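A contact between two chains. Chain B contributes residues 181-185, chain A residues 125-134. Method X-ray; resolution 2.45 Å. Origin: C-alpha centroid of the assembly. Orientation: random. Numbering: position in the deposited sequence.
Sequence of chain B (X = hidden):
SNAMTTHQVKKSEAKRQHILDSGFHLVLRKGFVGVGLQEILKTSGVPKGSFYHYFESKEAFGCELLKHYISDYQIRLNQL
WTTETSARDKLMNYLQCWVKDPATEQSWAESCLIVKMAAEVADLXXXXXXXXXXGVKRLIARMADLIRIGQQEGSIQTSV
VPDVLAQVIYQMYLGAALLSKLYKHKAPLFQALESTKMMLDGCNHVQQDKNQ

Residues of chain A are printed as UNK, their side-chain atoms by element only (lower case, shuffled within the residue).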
ATOM      1  N   LYS B 181       1.210   1.932  -9.113  1.00 11.89           N
ATOM      2  CA  LYS B 181       0.062   2.815  -9.289  1.00 12.05           C
ATOM      3  C   LYS B 181       0.498   4.244  -9.270  1.00 12.23           C
ATOM      4  O   LYS B 181       0.070   5.060 -10.059  1.00 12.54           O
ATOM      5  CB  LYS B 181      -0.976   2.594  -8.183  1.00 10.88           C
ATOM      6  CG  LYS B 181      -2.186   1.846  -8.629  1.00 12.90           C
ATOM      7  CD  LYS B 181      -3.259   1.607  -7.482  1.00 16.93           C
ATOM      8  CE  LYS B 181      -4.403   2.663  -7.450  1.00 17.77           C
ATOM      9  NZ  LYS B 181      -5.355   2.497  -6.246  1.00 19.25           N
ATOM     10  N   LEU B 182       1.350   4.550  -8.332  1.00 13.63           N
ATOM     11  CA  LEU B 182       1.736   5.949  -8.060  1.00 14.68           C
ATOM     12  C   LEU B 182       2.584   6.512  -9.173  1.00 14.35           C
ATOM     13  O   LEU B 182       2.422   7.667  -9.572  1.00 16.17           O
ATOM     14  CB  LEU B 182       2.577   5.985  -6.797  1.00 14.87           C
ATOM     15  CG  LEU B 182       2.506   7.301  -6.047  1.00 19.49           C
ATOM     16  CD1 LEU B 182       2.091   6.980  -4.572  1.00 21.11           C
ATOM     17  CD2 LEU B 182       3.851   8.033  -6.157  1.00 21.56           C
ATOM     18  N   TYR B 183       3.524   5.696  -9.609  1.00 13.28           N
ATOM     19  CA  TYR B 183       4.492   6.003 -10.644  1.00 13.76           C
ATOM     20  C   TYR B 183       3.862   6.019 -12.051  1.00 14.59           C
ATOM     21  O   TYR B 183       4.478   6.504 -13.001  1.00 14.96           O
ATOM     22  CB  TYR B 183       5.548   4.897 -10.698  1.00 12.99           C
ATOM     23  CG  TYR B 183       6.577   4.871  -9.590  1.00 12.92           C
ATOM     24  CD1 TYR B 183       6.494   5.705  -8.497  1.00 14.01           C
ATOM     25  CD2 TYR B 183       7.655   3.981  -9.644  1.00 11.46           C
ATOM     26  CE1 TYR B 183       7.473   5.654  -7.486  1.00 13.76           C
ATOM     27  CE2 TYR B 183       8.614   3.951  -8.660  1.00  9.92           C
ATOM     28  CZ  TYR B 183       8.504   4.768  -7.588  1.00  9.73           C
ATOM     29  OH  TYR B 183       9.427   4.734  -6.605  1.00 12.45           O
ATOM     30  N   LYS B 184       2.664   5.429 -12.176  1.00 14.99           N
ATOM     31  CA  LYS B 184       2.018   5.183 -13.483  1.00 14.65           C
ATOM     32  C   LYS B 184       2.854   4.224 -14.412  1.00 14.39           C
ATOM     33  O   LYS B 184       2.615   4.179 -15.623  1.00 14.42           O
ATOM     34  CB  LYS B 184       1.624   6.506 -14.154  1.00 14.33           C
ATOM     35  CG  LYS B 184       0.664   7.365 -13.305  1.00 14.87           C
ATOM     36  CD  LYS B 184      -0.280   8.255 -14.151  1.00 17.69           C
ATOM     37  CE  LYS B 184       0.394   9.574 -14.577  1.00 19.39           C
ATOM     38  NZ  LYS B 184      -0.239  10.312 -15.767  1.00 16.54           N
ATOM     39  N   HIS B 185       3.781   3.447 -13.850  1.00 13.27           N
ATOM     40  CA  HIS B 185       4.287   2.257 -14.572  1.00 13.95           C
ATOM     41  C   HIS B 185       4.668   1.106 -13.667  1.00 11.61           C
ATOM     42  O   HIS B 185       4.650   1.229 -12.466  1.00 12.15           O
ATOM     43  CB  HIS B 185       5.477   2.622 -15.482  1.00 15.03           C
ATOM     44  CG  HIS B 185       6.596   3.257 -14.743  1.00 18.95           C
ATOM     45  ND1 HIS B 185       6.608   4.602 -14.454  1.00 23.00           N
ATOM     46  CD2 HIS B 185       7.698   2.732 -14.163  1.00 20.13           C
ATOM     47  CE1 HIS B 185       7.700   4.888 -13.766  1.00 25.26           C
ATOM     48  NE2 HIS B 185       8.372   3.771 -13.568  1.00 21.95           N
TER
ATOM     49  N   UNK A 125      -3.447  15.943  -9.291  1.00 21.15           N
ATOM     50  CA  UNK A 125      -2.721  16.726 -10.293  1.00 19.70           C
ATOM     51  C   UNK A 125      -1.410  16.020 -10.599  1.00 19.06           C
ATOM     52  O   UNK A 125      -0.817  15.423  -9.706  1.00 18.80           O
ATOM     53  o   UNK A 125      -1.393  17.981  -8.696  1.00 18.25           O
ATOM     54  c   UNK A 125      -2.390  18.084  -9.731  1.00 19.19           C
ATOM     55  N   UNK A 126      -0.960  16.079 -11.848  1.00 18.80           N
ATOM     56  CA  UNK A 126       0.406  15.689 -12.203  1.00 18.47           C
ATOM     57  C   UNK A 126       1.474  16.334 -11.334  1.00 17.69           C
ATOM     58  O   UNK A 126       2.494  15.695 -11.021  1.00 17.39           O
ATOM     59  o   UNK A 126       2.678  13.933 -13.595  1.00 24.38           O
ATOM     60  c   UNK A 126       0.702  14.960 -14.585  1.00 20.61           C
ATOM     61  c   UNK A 126       0.744  16.076 -13.640  1.00 18.51           C
ATOM     62  o   UNK A 126       0.972  12.652 -14.258  1.00 26.43           O
ATOM     63  c   UNK A 126       1.522  13.764 -14.108  1.00 25.23           C
ATOM     64  N   UNK A 127       1.284  17.608 -10.995  1.00 16.50           N
ATOM     65  CA  UNK A 127       2.301  18.325 -10.226  1.00 16.26           C
ATOM     66  C   UNK A 127       2.550  17.640  -8.859  1.00 15.53           C
ATOM     67  O   UNK A 127       3.696  17.412  -8.450  1.00 16.07           O
ATOM     68  c   UNK A 127       2.041  20.612 -11.330  1.00 18.63           C
ATOM     69  o   UNK A 127       1.061  21.308 -11.698  1.00 16.80           O
ATOM     70  c   UNK A 127       1.911  19.804 -10.034  1.00 16.70           C
ATOM     71  o   UNK A 127       3.114  20.494 -11.998  1.00 20.92           O
ATOM     72  N   UNK A 128       1.464  17.307  -8.179  1.00 13.67           N
ATOM     73  CA  UNK A 128       1.534  16.683  -6.887  1.00 12.38           C
ATOM     74  C   UNK A 128       2.077  15.257  -7.004  1.00 11.95           C
ATOM     75  O   UNK A 128       2.923  14.827  -6.217  1.00 11.64           O
ATOM     76  c   UNK A 128      -1.511  16.964  -3.362  1.00  4.81           C
ATOM     77  c   UNK A 128       0.133  16.740  -6.216  1.00 12.32           C
ATOM     78 se   UNK A 128      -1.883  18.209  -4.700  0.70  2.00          SE
ATOM     79  c   UNK A 128      -0.183  18.131  -5.557  1.00  8.54           C
ATOM     80  N   UNK A 129       1.634  14.535  -8.021  1.00 11.12           N
ATOM     81  CA  UNK A 129       2.112  13.190  -8.236  1.00 10.48           C
ATOM     82  C   UNK A 129       3.617  13.138  -8.499  1.00  9.81           C
ATOM     83  O   UNK A 129       4.307  12.290  -7.962  1.00  9.35           O
ATOM     84  c   UNK A 129       1.638  11.049  -9.476  1.00  8.46           C
ATOM     85  n   UNK A 129       1.927  10.853 -11.935  1.00 16.95           N
ATOM     86  c   UNK A 129       1.103  10.522 -10.763  1.00 13.08           C
ATOM     87  c   UNK A 129       1.386  12.545  -9.410  1.00 10.79           C
ATOM     88  n   UNK A 129       3.797   9.542 -11.329  1.00 24.23           N
ATOM     89  n   UNK A 129       3.790  10.747 -13.307  1.00 26.13           N
ATOM     90  c   UNK A 129       3.163  10.377 -12.182  1.00 23.36           C
ATOM     91  N   UNK A 130       4.092  14.015  -9.354  1.00  9.44           N
ATOM     92  CA  UNK A 130       5.542  14.201  -9.586  1.00 10.24           C
ATOM     93  C   UNK A 130       6.342  14.532  -8.318  1.00  9.41           C
ATOM     94  O   UNK A 130       7.351  13.895  -8.057  1.00  9.47           O
ATOM     95  c   UNK A 130       7.544  14.052 -11.952  1.00  6.95           C
ATOM     96  c   UNK A 130       5.756  15.347 -10.579  1.00 10.32           C
ATOM     97  c   UNK A 130       7.077  16.590 -12.305  1.00 10.61           C
ATOM     98  c   UNK A 130       7.116  15.410 -11.274  1.00 12.27           C
ATOM     99  N   UNK A 131       5.881  15.496  -7.526  1.00  8.25           N
ATOM    100  CA  UNK A 131       6.548  15.808  -6.269  1.00  8.43           C
ATOM    101  C   UNK A 131       6.626  14.581  -5.364  1.00  9.05           C
ATOM    102  O   UNK A 131       7.688  14.273  -4.817  1.00  8.71           O
ATOM    103  c   UNK A 131       6.018  18.295  -6.216  1.00  8.70           C
ATOM    104  c   UNK A 131       6.447  17.067  -4.113  1.00  6.57           C
ATOM    105  c   UNK A 131       5.851  16.946  -5.484  1.00  8.64           C
ATOM    106  c   UNK A 131       5.065  19.363  -5.732  1.00  6.06           C
ATOM    107  N   UNK A 132       5.524  13.850  -5.259  1.00  9.86           N
ATOM    108  CA  UNK A 132       5.485  12.659  -4.404  1.00 11.03           C
ATOM    109  C   UNK A 132       6.394  11.546  -4.913  1.00 10.35           C
ATOM    110  O   UNK A 132       7.167  10.960  -4.168  1.00  9.54           O
ATOM    111  c   UNK A 132       4.064  12.138  -4.319  1.00 11.69           C
ATOM    112  c   UNK A 132       1.113  12.336  -4.355  1.00 22.89           C
ATOM    113  c   UNK A 132       3.684  11.633  -2.969  1.00 16.69           C
ATOM    114 se   UNK A 132       1.860  11.016  -3.181  1.00 27.60          SE
ATOM    115  N   UNK A 133       6.259  11.243  -6.187  1.00 10.98           N
ATOM    116  CA  UNK A 133       7.127  10.296  -6.882  1.00 11.79           C
ATOM    117  C   UNK A 133       8.588  10.513  -6.680  1.00 11.29           C
ATOM    118  O   UNK A 133       9.329   9.567  -6.547  1.00 10.17           O
ATOM    119  c   UNK A 133       6.215   9.386  -8.970  1.00 17.19           C
ATOM    120  o   UNK A 133       5.071   9.096  -8.540  1.00 22.87           O
ATOM    121  n   UNK A 133       6.819   8.734  -9.970  1.00 17.64           N
ATOM    122  c   UNK A 133       6.975  10.460  -8.378  1.00 12.29           C
ATOM    123  N   UNK A 134       9.003  11.779  -6.792  1.00 11.29           N
ATOM    124  CA  UNK A 134      10.387  12.099  -6.635  1.00 11.54           C
ATOM    125  C   UNK A 134      10.810  11.939  -5.172  1.00 10.39           C
ATOM    126  O   UNK A 134      11.888  11.428  -4.927  1.00 11.52           O
ATOM    127  c   UNK A 134      10.690  13.483  -7.178  1.00 12.41           C
ATOM    128  c   UNK A 134      10.745  13.514  -8.749  1.00 16.51           C
ATOM    129  o   UNK A 134      10.559  14.641  -9.317  1.00 18.77           O
ATOM    130  o   UNK A 134      10.978  12.429  -9.401  1.00 17.36           O
TER

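Position 125 carries one carbon and then one oxygen, and nothing on chain B lies within reach. This is Ser125(A), the N-cap of the helix: its OG accepts from the backbone N of position 128 at 3.0 Å, satisfying an amide that the first turn leaves without a partner.

Position 126 has three carbons in a row, the third holding two oxygens, one of which reaches Lys184(B) NZ. It is Glu126(A); its OE2 lies 3.0 Å from Lys184(B) NZ, a salt bridge whose hydrogen bond is weak.

Position 127 shows two carbons, the second with two oxygens, far from chain B: Asp127(A). Position 128 is an unbranched run of two carbons, a selenium and a carbon, also out of reach; it is Met128(A), present as selenomethionine and buried.

Position 129 runs through three carbons to a nitrogen, then a carbon bearing two more nitrogens, one of which meets the backbone O of Leu182(B). The planar end group identifies Arg129(A). Its NH2 donates to Leu182(B) O at 2.9 Å, near the guanidinium plane, while Lys184(B) CG lies over one face. Arg129(A) NE also forms a salt bridge with Glu126(A) OE2 at 3.1 Å, one helical turn back.

Position 130 has four carbons forked at the second and points away from chain B: Leu130(A). Position 131 also has four, but forked at the first with one arm two carbons long, and it is out of reach: Ile131(A).

Position 132 repeats the carbon, carbon, selenium, carbon chain, here pointing toward chain B. It is Met132(A), again selenomethionine, with SE 4.3 Å from Leu182(B) CD1 in an apolar contact.

Position 133 has two carbons, the second carrying one oxygen and one nitrogen, packed beside Leu182(B) and Tyr183(B). This is Asn133(A); its CA and the CA of Tyr183(B) are 6.3 Å apart, the closest CA pair of the two stretches.

Position 134 has two carbons, the second with two oxygens, and points away: Asp134(A).

The contact uses one helical stripe, 126, 129, 132 and 133, against the end of a chain B helix. Lys184(B), with positive phi, is the first residue to leave that helix, and Leu182(B) O is available to the arginine. Glu126(A) OE2 serves both Arg129(A) and Lys184(B), so one carboxylate oxygen bridges two cations, Arg129(A) NE and Lys184(B) NZ, which lie 4.4 Å apart. The rule to read is a charged cluster at one end of the stripe, an arginine reading a helix-end carbonyl, and apolar packing farther along.

Chain A (125-134) SEDMRLIMND
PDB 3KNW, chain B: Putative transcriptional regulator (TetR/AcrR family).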